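Local coordinates for putative DD-carboxypeptidase TP_0574 (Treponema pallidum, PDB 1O75), which has zinc-stimulated carboxypeptidase activity on synthetic depsipeptides, binds penicillin, and may lower peptidoglycan cross-linking in the spirochaete as a D,D-carboxypeptidase, at residues A18-G23 with G188-L193; A22-Q27 with T257-Y262; D44-M49 with G277-A282. The protein carries 2 engineered substitutions. One frame throughout, in Å; residues are numbered along the deposited sequence.

Interaction 1: A18-G23 with G188-L193; sequences ADYWAG and GLKTML
Lys-190 NZ is held from several sides where strand 190-194 packs on helix 17-25. It donates to Tyr-20 O at 2.9 Å, meeting a lone pair in the carbonyl plane, and to a water 2.7 Å from NZ. Ser-199 O takes a further hydrogen bond from it, and the Glu-24 carboxylate, one turn along the helix, makes a salt bridge, which probably balances the charge of the ammonium group. The same water also mends the helix. Asp-19 O and Gly-23 N stand too far apart for the usual i to i+4 bond, and the water sits between them, accepting from Gly-23 N at 2.9 Å and donating to Asp-19 O. The lysine thus joins the first helix of the Tp47 a domain to its large mixed sheet, in which strand 190-194 runs parallel to strand 143-163; Val-158 of that strand touches both Tyr-20 and Lys-190. The lysine side chain crosses that of the tyrosine at about a right angle and lays CE over one face of the ring, 3.4 Å from the Tyr-20 centroid. A bend at chi4 (-68°) turns the end of the chain back toward the carbonyl of the same tyrosine, while NZ stays almost straight above the ring, 4.5 Å from the Tyr-20 centroid, as a cation-pi partner. At the far end of the ring, a second water in the ring plane lies 2.9 Å from Tyr-20 OH and donates to Gly-188 O. Gly-188 and Leu-189 both face Lys-202 there, in a G1 beta bulge.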
ATOM      1  N   ALA B  18     -15.094  22.171 -17.786  1.00 28.17           N
ATOM      2  CA  ALA B  18     -14.893  23.197 -18.830  1.00 30.84           C
ATOM      3  C   ALA B  18     -15.072  24.623 -18.278  1.00 31.11           C
ATOM      4  O   ALA B  18     -14.268  25.524 -18.593  1.00 31.33           O
ATOM      5  CB  ALA B  18     -15.833  22.956 -20.003  1.00 31.19           C
ATOM      6  N   ASP B  19     -16.104  24.835 -17.458  1.00 31.02           N
ATOM      7  CA  ASP B  19     -16.352  26.150 -16.848  1.00 30.90           C
ATOM      8  C   ASP B  19     -15.154  26.574 -16.003  1.00 31.05           C
ATOM      9  O   ASP B  19     -14.800  27.761 -15.932  1.00 28.76           O
ATOM     10  CB  ASP B  19     -17.535  26.144 -15.860  1.00 36.19           C
ATOM     11  CG  ASP B  19     -18.890  25.906 -16.511  1.00 42.24           C
ATOM     12  OD1 ASP B  19     -19.137  26.421 -17.623  1.00 38.60           O
ATOM     13  OD2 ASP B  19     -19.721  25.214 -15.849  1.00 46.95           O
ATOM     14  N   TYR B  20     -14.570  25.616 -15.294  1.00 27.61           N
ATOM     15  CA  TYR B  20     -13.446  25.932 -14.411  1.00 27.74           C
ATOM     16  C   TYR B  20     -12.160  26.262 -15.180  1.00 26.35           C
ATOM     17  O   TYR B  20     -11.492  27.249 -14.903  1.00 27.00           O
ATOM     18  CB  TYR B  20     -13.161  24.744 -13.463  1.00 25.72           C
ATOM     19  CG  TYR B  20     -12.073  25.016 -12.446  1.00 25.81           C
ATOM     20  CD1 TYR B  20     -10.715  24.901 -12.782  1.00 26.27           C
ATOM     21  CD2 TYR B  20     -12.392  25.490 -11.178  1.00 26.31           C
ATOM     22  CE1 TYR B  20      -9.724  25.264 -11.885  1.00 23.58           C
ATOM     23  CE2 TYR B  20     -11.399  25.861 -10.276  1.00 26.17           C
ATOM     24  CZ  TYR B  20     -10.075  25.748 -10.636  1.00 24.81           C
ATOM     25  OH  TYR B  20      -9.101  26.130  -9.749  1.00 25.66           O
ATOM     26  N   TRP B  21     -11.832  25.430 -16.151  1.00 25.79           N
ATOM     27  CA  TRP B  21     -10.574  25.603 -16.859  1.00 27.55           C
ATOM     28  C   TRP B  21     -10.565  26.671 -17.947  1.00 26.71           C
ATOM     29  O   TRP B  21      -9.507  27.139 -18.334  1.00 27.14           O
ATOM     30  CB  TRP B  21     -10.105  24.241 -17.406  1.00 24.36           C
ATOM     31  CG  TRP B  21      -9.552  23.333 -16.320  1.00 26.64           C
ATOM     32  CD1 TRP B  21     -10.154  22.208 -15.780  1.00 24.38           C
ATOM     33  CD2 TRP B  21      -8.333  23.527 -15.578  1.00 26.37           C
ATOM     34  NE1 TRP B  21      -9.383  21.714 -14.741  1.00 26.73           N
ATOM     35  CE2 TRP B  21      -8.265  22.499 -14.599  1.00 25.88           C
ATOM     36  CE3 TRP B  21      -7.289  24.466 -15.648  1.00 26.27           C
ATOM     37  CZ2 TRP B  21      -7.206  22.393 -13.702  1.00 23.46           C
ATOM     38  CZ3 TRP B  21      -6.223  24.349 -14.743  1.00 22.99           C
ATOM     39  CH2 TRP B  21      -6.196  23.323 -13.790  1.00 25.63           C
ATOM     40  N   ALA B  22     -11.737  27.064 -18.433  1.00 28.59           N
ATOM     41  CA  ALA B  22     -11.803  28.094 -19.481  1.00 30.68           C
ATOM     42  C   ALA B  22     -10.962  29.319 -19.106  1.00 29.56           C
ATOM     43  O   ALA B  22     -10.100  29.759 -19.869  1.00 30.16           O
ATOM     44  CB  ALA B  22     -13.248  28.518 -19.709  1.00 30.03           C
ATOM     45  N   GLY B  23     -11.223  29.874 -17.933  1.00 29.92           N
ATOM     46  CA  GLY B  23     -10.477  31.043 -17.506  1.00 30.95           C
ATOM     47  C   GLY B  23      -9.011  30.787 -17.183  1.00 31.84           C
ATOM     48  O   GLY B  23      -8.188  31.695 -17.317  1.00 30.52           O
ATOM     49  N   GLY B 188      -7.348  31.045  -4.712  1.00 31.92           N
ATOM     50  CA  GLY B 188      -8.066  30.305  -5.740  1.00 28.75           C
ATOM     51  C   GLY B 188      -9.369  30.934  -6.172  1.00 29.68           C
ATOM     52  O   GLY B 188     -10.102  30.368  -6.976  1.00 28.11           O
ATOM     53  N   LEU B 189      -9.643  32.123  -5.649  1.00 30.35           N
ATOM     54  CA  LEU B 189     -10.874  32.848  -5.964  1.00 31.26           C
ATOM     55  C   LEU B 189     -11.003  33.110  -7.452  1.00 31.15           C
ATOM     56  O   LEU B 189     -10.071  33.624  -8.064  1.00 30.35           O
ATOM     57  CB  LEU B 189     -10.886  34.188  -5.223  1.00 31.55           C
ATOM     58  CG  LEU B 189     -12.190  35.001  -5.260  1.00 34.71           C
ATOM     59  CD1 LEU B 189     -13.211  34.398  -4.286  1.00 32.59           C
ATOM     60  CD2 LEU B 189     -11.881  36.457  -4.866  1.00 33.16           C
ATOM     61  N   LYS B 190     -12.148  32.757  -8.031  1.00 30.94           N
ATOM     62  CA  LYS B 190     -12.408  33.000  -9.448  1.00 33.18           C
ATOM     63  C   LYS B 190     -13.583  33.974  -9.515  1.00 35.56           C
ATOM     64  O   LYS B 190     -14.570  33.815  -8.791  1.00 35.91           O
ATOM     65  CB  LYS B 190     -12.777  31.709 -10.186  1.00 31.93           C
ATOM     66  CG  LYS B 190     -11.645  30.687 -10.302  1.00 32.66           C
ATOM     67  CD  LYS B 190     -12.216  29.370 -10.805  1.00 36.75           C
ATOM     68  CE  LYS B 190     -11.430  28.777 -11.926  1.00 39.82           C
ATOM     69  NZ  LYS B 190     -11.515  29.549 -13.166  1.00 34.84           N
ATOM     70  N   THR B 191     -13.484  34.972 -10.390  1.00 35.53           N
ATOM     71  CA  THR B 191     -14.533  35.984 -10.500  1.00 35.84           C
ATOM     72  C   THR B 191     -15.511  35.730 -11.643  1.00 35.56           C
ATOM     73  O   THR B 191     -15.123  35.491 -12.784  1.00 36.65           O
ATOM     74  CB  THR B 191     -13.874  37.376 -10.628  1.00 37.15           C
ATOM     75  OG1 THR B 191     -13.083  37.605  -9.452  1.00 38.64           O
ATOM     76  CG2 THR B 191     -14.933  38.497 -10.772  1.00 36.13           C
ATOM     77  N   MET B 192     -16.802  35.746 -11.331  1.00 36.62           N
ATOM     78  CA  MET B 192     -17.794  35.522 -12.373  1.00 38.14           C
ATOM     79  C   MET B 192     -17.717  36.743 -13.280  1.00 37.99           C
ATOM     80  O   MET B 192     -17.843  37.866 -12.800  1.00 36.69           O
ATOM     81  CB  MET B 192     -19.191  35.374 -11.763  1.00 38.86           C
ATOM     82  CG  MET B 192     -20.216  34.861 -12.744  1.00 40.66           C
ATOM     83  SD  MET B 192     -21.763  34.404 -11.930  1.00 43.29           S
ATOM     84  CE  MET B 192     -22.569  33.564 -13.239  1.00 36.48           C
ATOM     85  N   LEU B 193     -17.472  36.514 -14.570  1.00 38.17           N
ATOM     86  CA  LEU B 193     -17.323  37.593 -15.550  1.00 40.81           C
ATOM     87  C   LEU B 193     -18.605  37.895 -16.314  1.00 42.70           C
ATOM     88  O   LEU B 193     -18.886  39.050 -16.637  1.00 44.32           O
ATOM     89  CB  LEU B 193     -16.220  37.244 -16.556  1.00 38.66           C
ATOM     90  CG  LEU B 193     -14.830  37.029 -15.947  1.00 39.26           C
ATOM     91  CD1 LEU B 193     -13.894  36.391 -16.969  1.00 37.00           C
ATOM     92  CD2 LEU B 193     -14.296  38.358 -15.459  1.00 36.59           C
TER
HETATM   93  O   HOH W   1     -12.817  29.822 -15.530  1.00 31.60           O
HETATM   94  O   HOH W   2      -9.488  27.501  -7.278  1.00 31.36           O

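Interaction 2: A22-Q27 with T257-Y262; sequences AGELGQ and TVRYDY. With XE (xenon), chain F.
Arg-259 brings the NH1 edge of its guanidinium up to the last turn of helix 17-25, where NH1 meets the backbone carbonyl and CB of Glu-24. The hydrogen bond from NH1 to Glu-24 O is weak, 3.3 Å long with an N-H...O angle of 155°, and the carbonyl oxygen lies near the guanidinium plane. The arginine gets there as a nearly straight rod: CG is anti to the backbone N (chi1 -179°), and the chain stays extended as far as NE. Glu-24 bends at chi2 instead, and its carboxylate stands almost perpendicular to the guanidinium, so no paired carboxylate-guanidinium bridge forms. OE1 makes only a long ion pair with Arg-259 NH1, at 4.0 Å. A water closes the gap, donating to Glu-24 OE1 at 2.7 Å and accepting from Arg-259 NH1. The other oxygen, OE2, turns to the backbone N of Arg-201. Gly-26, with positive phi, is the first residue to leave helical angles, and Gln-27 N reaches back to Ala-22 O at 2.8 Å. Strand 255-262 is a central strand of a four-stranded antiparallel sheet in domain C, a member of the E-set clan, so the contact ties two domains together. On the strand itself, Arg-259 NE binds Asp-261 OD1 on its syn side at 2.9 Å, close to the guanidinium plane, and Ser-275 OG holds the same carboxylate oxygen. Tyr-260 points to the other side of the sheet. One face of its ring carries a xenon atom, 3.5 Å from Tyr-260 CZ, in a pocket completed by Cys-296, Gly-297 and Phe-331; a hydrogen bond from its OH to Gly-297 O steadies the ring.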
ATOM      1  N   ALA B  22     -11.737  27.064 -18.433  1.00 28.59           N
ATOM      2  CA  ALA B  22     -11.803  28.094 -19.481  1.00 30.68           C
ATOM      3  C   ALA B  22     -10.962  29.319 -19.106  1.00 29.56           C
ATOM      4  O   ALA B  22     -10.100  29.759 -19.869  1.00 30.16           O
ATOM      5  CB  ALA B  22     -13.248  28.518 -19.709  1.00 30.03           C
ATOM      6  N   GLY B  23     -11.223  29.874 -17.933  1.00 29.92           N
ATOM      7  CA  GLY B  23     -10.477  31.043 -17.506  1.00 30.95           C
ATOM      8  C   GLY B  23      -9.011  30.787 -17.183  1.00 31.84           C
ATOM      9  O   GLY B  23      -8.188  31.695 -17.317  1.00 30.52           O
ATOM     10  N   GLU B  24      -8.685  29.567 -16.741  1.00 29.82           N
ATOM     11  CA  GLU B  24      -7.311  29.224 -16.375  1.00 27.16           C
ATOM     12  C   GLU B  24      -6.428  29.096 -17.595  1.00 27.47           C
ATOM     13  O   GLU B  24      -5.238  29.347 -17.514  1.00 26.45           O
ATOM     14  CB  GLU B  24      -7.246  27.871 -15.642  1.00 26.39           C
ATOM     15  CG  GLU B  24      -8.068  27.782 -14.348  1.00 28.43           C
ATOM     16  CD  GLU B  24      -7.700  28.871 -13.357  1.00 30.07           C
ATOM     17  OE1 GLU B  24      -6.501  29.227 -13.266  1.00 31.31           O
ATOM     18  OE2 GLU B  24      -8.611  29.376 -12.666  1.00 30.42           O
ATOM     19  N   LEU B  25      -7.000  28.644 -18.706  1.00 26.17           N
ATOM     20  CA  LEU B  25      -6.221  28.451 -19.920  1.00 26.79           C
ATOM     21  C   LEU B  25      -6.455  29.573 -20.953  1.00 28.28           C
ATOM     22  O   LEU B  25      -5.915  29.523 -22.060  1.00 28.23           O
ATOM     23  CB  LEU B  25      -6.553  27.087 -20.538  1.00 25.30           C
ATOM     24  CG  LEU B  25      -6.415  25.877 -19.576  1.00 25.83           C
ATOM     25  CD1 LEU B  25      -6.933  24.628 -20.248  1.00 25.36           C
ATOM     26  CD2 LEU B  25      -4.949  25.699 -19.183  1.00 28.90           C
ATOM     27  N   GLY B  26      -7.244  30.577 -20.573  1.00 28.34           N
ATOM     28  CA  GLY B  26      -7.547  31.664 -21.490  1.00 30.29           C
ATOM     29  C   GLY B  26      -8.284  31.153 -22.719  1.00 31.45           C
ATOM     30  O   GLY B  26      -7.976  31.552 -23.835  1.00 32.59           O
ATOM     31  N   GLN B  27      -9.259  30.271 -22.525  1.00 31.04           N
ATOM     32  CA  GLN B  27     -10.026  29.712 -23.637  1.00 30.78           C
ATOM     33  C   GLN B  27     -11.510  29.954 -23.355  1.00 32.83           C
ATOM     34  O   GLN B  27     -11.855  30.823 -22.553  1.00 35.28           O
ATOM     35  CB  GLN B  27      -9.766  28.207 -23.749  1.00 32.93           C
ATOM     36  CG  GLN B  27      -8.333  27.817 -24.104  1.00 32.56           C
ATOM     37  CD  GLN B  27      -7.954  28.232 -25.508  1.00 32.80           C
ATOM     38  OE1 GLN B  27      -8.824  28.401 -26.373  1.00 30.72           O
ATOM     39  NE2 GLN B  27      -6.643  28.382 -25.755  1.00 32.22           N
ATOM     40  N   THR B 257      -8.329  20.287  -7.907  1.00 23.37           N
ATOM     41  CA  THR B 257      -7.719  19.913  -9.176  1.00 22.02           C
ATOM     42  C   THR B 257      -6.214  20.170  -9.246  1.00 23.76           C
ATOM     43  O   THR B 257      -5.586  20.562  -8.242  1.00 22.99           O
ATOM     44  CB  THR B 257      -8.497  20.666 -10.298  1.00 23.83           C
ATOM     45  OG1 THR B 257      -8.136  20.160 -11.587  1.00 25.79           O
ATOM     46  CG2 THR B 257      -8.234  22.201 -10.215  1.00 25.59           C
ATOM     47  N   VAL B 258      -5.629  19.922 -10.424  1.00 23.40           N
ATOM     48  CA  VAL B 258      -4.198  20.122 -10.626  1.00 22.67           C
ATOM     49  C   VAL B 258      -3.933  20.787 -11.968  1.00 23.73           C
ATOM     50  O   VAL B 258      -4.529  20.417 -12.990  1.00 25.83           O
ATOM     51  CB  VAL B 258      -3.404  18.782 -10.675  1.00 24.81           C
ATOM     52  CG1 VAL B 258      -1.885  19.063 -10.536  1.00 21.81           C
ATOM     53  CG2 VAL B 258      -3.867  17.854  -9.604  1.00 28.07           C
ATOM     54  N   ARG B 259      -3.024  21.752 -11.969  1.00 24.50           N
ATOM     55  CA  ARG B 259      -2.635  22.412 -13.205  1.00 22.05           C
ATOM     56  C   ARG B 259      -1.291  21.830 -13.617  1.00 21.29           C
ATOM     57  O   ARG B 259      -0.409  21.631 -12.777  1.00 23.87           O
ATOM     58  CB  ARG B 259      -2.469  23.911 -12.986  1.00 23.90           C
ATOM     59  CG  ARG B 259      -2.076  24.667 -14.276  1.00 25.03           C
ATOM     60  CD  ARG B 259      -1.621  26.101 -13.930  1.00 29.00           C
ATOM     61  NE  ARG B 259      -1.260  26.858 -15.122  1.00 29.80           N
ATOM     62  CZ  ARG B 259      -2.076  27.712 -15.731  1.00 33.82           C
ATOM     63  NH1 ARG B 259      -3.294  27.909 -15.254  1.00 34.65           N
ATOM     64  NH2 ARG B 259      -1.673  28.370 -16.814  1.00 32.99           N
ATOM     65  N   TYR B 260      -1.123  21.526 -14.895  1.00 22.37           N
ATOM     66  CA  TYR B 260       0.178  21.039 -15.366  1.00 22.70           C
ATOM     67  C   TYR B 260       0.820  22.188 -16.188  1.00 25.10           C
ATOM     68  O   TYR B 260       0.191  22.680 -17.127  1.00 24.00           O
ATOM     69  CB  TYR B 260       0.033  19.838 -16.328  1.00 23.43           C
ATOM     70  CG  TYR B 260      -0.493  18.539 -15.711  1.00 26.04           C
ATOM     71  CD1 TYR B 260      -0.592  18.387 -14.321  1.00 24.31           C
ATOM     72  CD2 TYR B 260      -0.867  17.461 -16.526  1.00 23.72           C
ATOM     73  CE1 TYR B 260      -1.054  17.184 -13.749  1.00 24.17           C
ATOM     74  CE2 TYR B 260      -1.330  16.246 -15.970  1.00 24.73           C
ATOM     75  CZ  TYR B 260      -1.418  16.121 -14.581  1.00 27.60           C
ATOM     76  OH  TYR B 260      -1.860  14.935 -14.031  1.00 25.82           O
ATOM     77  N   ASP B 261       2.035  22.609 -15.838  1.00 24.93           N
ATOM     78  CA  ASP B 261       2.753  23.610 -16.646  1.00 26.66           C
ATOM     79  C   ASP B 261       3.935  22.812 -17.229  1.00 27.37           C
ATOM     80  O   ASP B 261       4.668  22.143 -16.493  1.00 27.91           O
ATOM     81  CB  ASP B 261       3.279  24.783 -15.815  1.00 26.61           C
ATOM     82  CG  ASP B 261       2.188  25.725 -15.380  1.00 26.62           C
ATOM     83  OD1 ASP B 261       1.249  25.974 -16.161  1.00 29.04           O
ATOM     84  OD2 ASP B 261       2.276  26.234 -14.263  1.00 32.43           O
ATOM     85  N   TYR B 262       4.103  22.902 -18.545  1.00 26.06           N
ATOM     86  CA  TYR B 262       5.129  22.150 -19.277  1.00 26.10           C
ATOM     87  C   TYR B 262       6.260  23.049 -19.783  1.00 27.00           C
ATOM     88  O   TYR B 262       6.013  24.024 -20.502  1.00 25.58           O
ATOM     89  CB  TYR B 262       4.449  21.457 -20.460  1.00 25.83           C
ATOM     90  CG  TYR B 262       5.340  20.609 -21.337  1.00 24.32           C
ATOM     91  CD1 TYR B 262       6.284  19.756 -20.783  1.00 25.17           C
ATOM     92  CD2 TYR B 262       5.180  20.607 -22.734  1.00 26.47           C
ATOM     93  CE1 TYR B 262       7.050  18.905 -21.591  1.00 26.02           C
ATOM     94  CE2 TYR B 262       5.938  19.763 -23.553  1.00 25.09           C
ATOM     95  CZ  TYR B 262       6.869  18.919 -22.972  1.00 28.14           C
ATOM     96  OH  TYR B 262       7.637  18.082 -23.756  1.00 30.09           O
TER
HETATM   97 XE    XE F1415       1.687  14.419 -14.487  0.50 34.76          XE
HETATM   98  O   HOH W   3      -4.416  27.542 -12.693  1.00 31.97           O

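Interaction 3: D44-M49 with G277-A282; sequences DLDAGM and GTKHSA
Lys-279 NZ and the carboxylate of Asp-46 make the tight part of this contact between two irregular loops. The salt bridge from NZ to Asp-46 OD2 measures 2.8 Å and arrives on the syn side, 18° out of the carboxylate plane; a weaker bond to Asp-46 OD1 is 3.3 Å from NZ. A second strong bond runs from Lys-279 NZ to Met-49 O, also 2.8 Å, tilted 30° from the carbonyl plane. A bend at chi3 (-69°) in the otherwise extended lysine swings the ammonium between these acceptors, and Asp-51 O, a little further along the same loop, takes another bond. Val-53 packs against both Asp-46 and Lys-279. The rest is looser: Ala-282 CB only brushes Asp-46 CB at 4.1 Å, and Ala-47, next in sequence to Asp-46, is exposed, its CB turned away from 277-282 and its side chain touching Phe-302. Asp-46 is the centre of an inverse gamma turn, and its carbonyl O accepts a hydrogen bond from Arg-304. The contact joins the a domain's loop ahead of strand 53-56 to the domain C loop between strands 274-276 and 284-285. One carboxylate answers the lysine's charge while the two main-chain carbonyls use its remaining hydrogens, so one buried ammonium group probably holds the loop from Asp-46 to Asp-51 in place.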
ATOM      1  N   ASP B  44     -11.408   1.698 -22.018  1.00 47.96           N
ATOM      2  CA  ASP B  44     -11.304   2.996 -22.688  1.00 44.59           C
ATOM      3  C   ASP B  44     -10.631   4.030 -21.797  1.00 42.30           C
ATOM      4  O   ASP B  44     -10.774   3.997 -20.577  1.00 39.01           O
ATOM      5  CB  ASP B  44     -12.683   3.552 -23.031  1.00 45.63           C
ATOM      6  CG  ASP B  44     -13.243   2.985 -24.307  1.00 49.26           C
ATOM      7  OD1 ASP B  44     -12.525   2.198 -24.963  1.00 46.41           O
ATOM      8  OD2 ASP B  44     -14.401   3.341 -24.649  1.00 50.92           O
ATOM      9  N   LEU B  45      -9.904   4.953 -22.412  1.00 39.74           N
ATOM     10  CA  LEU B  45      -9.278   6.023 -21.661  1.00 36.45           C
ATOM     11  C   LEU B  45     -10.126   7.247 -21.973  1.00 35.56           C
ATOM     12  O   LEU B  45     -10.808   7.275 -22.996  1.00 32.64           O
ATOM     13  CB  LEU B  45      -7.840   6.235 -22.128  1.00 36.33           C
ATOM     14  CG  LEU B  45      -6.922   5.040 -21.886  1.00 35.14           C
ATOM     15  CD1 LEU B  45      -5.527   5.334 -22.410  1.00 36.39           C
ATOM     16  CD2 LEU B  45      -6.898   4.715 -20.386  1.00 36.18           C
ATOM     17  N   ASP B  46     -10.123   8.235 -21.082  1.00 34.26           N
ATOM     18  CA  ASP B  46     -10.864   9.481 -21.316  1.00 34.13           C
ATOM     19  C   ASP B  46      -9.820  10.329 -22.045  1.00 33.66           C
ATOM     20  O   ASP B  46      -9.094  11.097 -21.427  1.00 32.80           O
ATOM     21  CB  ASP B  46     -11.240  10.154 -19.991  1.00 34.30           C
ATOM     22  CG  ASP B  46     -11.885  11.522 -20.190  1.00 38.72           C
ATOM     23  OD1 ASP B  46     -11.890  12.037 -21.335  1.00 39.65           O
ATOM     24  OD2 ASP B  46     -12.388  12.088 -19.194  1.00 39.96           O
ATOM     25  N   ALA B  47      -9.757  10.184 -23.362  1.00 32.88           N
ATOM     26  CA  ALA B  47      -8.755  10.875 -24.158  1.00 33.06           C
ATOM     27  C   ALA B  47      -9.180  12.178 -24.818  1.00 31.96           C
ATOM     28  O   ALA B  47      -8.460  12.700 -25.661  1.00 34.26           O
ATOM     29  CB  ALA B  47      -8.219   9.908 -25.219  1.00 33.91           C
ATOM     30  N   GLY B  48     -10.327  12.715 -24.433  1.00 31.38           N
ATOM     31  CA  GLY B  48     -10.791  13.945 -25.049  1.00 30.16           C
ATOM     32  C   GLY B  48     -10.408  15.220 -24.334  1.00 31.62           C
ATOM     33  O   GLY B  48      -9.320  15.345 -23.761  1.00 32.57           O
ATOM     34  N   MET B  49     -11.319  16.179 -24.399  1.00 29.84           N
ATOM     35  CA  MET B  49     -11.138  17.469 -23.771  1.00 29.46           C
ATOM     36  C   MET B  49     -11.728  17.479 -22.359  1.00 28.29           C
ATOM     37  O   MET B  49     -11.391  16.605 -21.562  1.00 27.80           O
ATOM     38  CB  MET B  49     -11.749  18.559 -24.660  1.00 31.21           C
ATOM     39  CG  MET B  49     -10.954  18.763 -25.987  1.00 30.60           C
ATOM     40  SD  MET B  49      -9.220  19.344 -25.692  1.00 33.90           S
ATOM     41  CE  MET B  49      -9.540  21.029 -25.155  1.00 29.52           C
ATOM     42  N   GLY B 277      -5.117  21.703 -18.198  1.00 26.61           N
ATOM     43  CA  GLY B 277      -6.035  21.515 -17.084  1.00 26.78           C
ATOM     44  C   GLY B 277      -6.158  20.003 -16.953  1.00 28.45           C
ATOM     45  O   GLY B 277      -5.719  19.274 -17.854  1.00 27.63           O
ATOM     46  N   THR B 278      -6.745  19.525 -15.857  1.00 27.13           N
ATOM     47  CA  THR B 278      -6.892  18.092 -15.634  1.00 26.81           C
ATOM     48  C   THR B 278      -8.282  17.779 -15.085  1.00 28.13           C
ATOM     49  O   THR B 278      -9.017  18.676 -14.653  1.00 27.03           O
ATOM     50  CB  THR B 278      -5.888  17.578 -14.604  1.00 25.70           C
ATOM     51  OG1 THR B 278      -6.113  18.258 -13.355  1.00 24.66           O
ATOM     52  CG2 THR B 278      -4.424  17.799 -15.085  1.00 22.33           C
ATOM     53  N   LYS B 279      -8.625  16.496 -15.094  1.00 28.30           N
ATOM     54  CA  LYS B 279      -9.920  16.044 -14.576  1.00 26.62           C
ATOM     55  C   LYS B 279      -9.612  14.953 -13.559  1.00 25.60           C
ATOM     56  O   LYS B 279      -8.833  14.043 -13.832  1.00 24.47           O
ATOM     57  CB  LYS B 279     -10.774  15.503 -15.720  1.00 26.54           C
ATOM     58  CG  LYS B 279     -11.110  16.592 -16.716  1.00 29.34           C
ATOM     59  CD  LYS B 279     -12.170  16.163 -17.718  1.00 33.02           C
ATOM     60  CE  LYS B 279     -11.653  15.112 -18.668  1.00 33.95           C
ATOM     61  NZ  LYS B 279     -12.646  14.863 -19.779  1.00 39.67           N
ATOM     62  N   HIS B 280     -10.219  15.033 -12.384  1.00 25.67           N
ATOM     63  CA  HIS B 280      -9.916  14.032 -11.370  1.00 28.78           C
ATOM     64  C   HIS B 280     -10.366  12.645 -11.807  1.00 29.09           C
ATOM     65  O   HIS B 280     -11.293  12.510 -12.591  1.00 33.05           O
ATOM     66  CB  HIS B 280     -10.565  14.401 -10.037  1.00 26.82           C
ATOM     67  CG  HIS B 280     -10.012  13.628  -8.890  1.00 29.16           C
ATOM     68  ND1 HIS B 280      -8.674  13.666  -8.555  1.00 26.80           N
ATOM     69  CD2 HIS B 280     -10.598  12.768  -8.022  1.00 26.40           C
ATOM     70  CE1 HIS B 280      -8.460  12.863  -7.529  1.00 32.03           C
ATOM     71  NE2 HIS B 280      -9.610  12.305  -7.187  1.00 30.19           N
ATOM     72  N   SER B 281      -9.674  11.632 -11.305  1.00 31.09           N
ATOM     73  CA  SER B 281      -9.943  10.235 -11.608  1.00 34.36           C
ATOM     74  C   SER B 281      -9.297   9.868 -12.934  1.00 34.57           C
ATOM     75  O   SER B 281      -8.613   8.866 -13.035  1.00 38.53           O
ATOM     76  CB  SER B 281     -11.441   9.956 -11.655  1.00 37.14           C
ATOM     77  OG  SER B 281     -11.620   8.567 -11.791  1.00 43.84           O
ATOM     78  N   ALA B 282      -9.491  10.682 -13.957  1.00 31.66           N
ATOM     79  CA  ALA B 282      -8.842  10.381 -15.225  1.00 30.28           C
ATOM     80  C   ALA B 282      -7.353  10.771 -15.170  1.00 29.08           C
ATOM     81  O   ALA B 282      -6.496  10.021 -15.635  1.00 28.57           O
ATOM     82  CB  ALA B 282      -9.541  11.139 -16.370  1.00 31.55           C
TER

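Overall arrangement
From the N terminus, helix 17-25 comes first and serves two contacts: interaction 1 closes a loop of some 165 residues back to the a-domain sheet, and interaction 2 carries the same helix on to strand 255-262 of domain C. As both start from the same stretch, the loop of the first lies largely inside that of the second. Interaction 3 starts later, at 44-49, and ends later, at 277-282, so it crosses both. Trp-21 of interaction 1 packs on Thr-257 and Arg-259 of interaction 2 and on Gly-277 of interaction 3, while Val-258 O and Thr-278 OG1 probably share a hydrogen bond. Interactions 2 and 3 thus join the two domains.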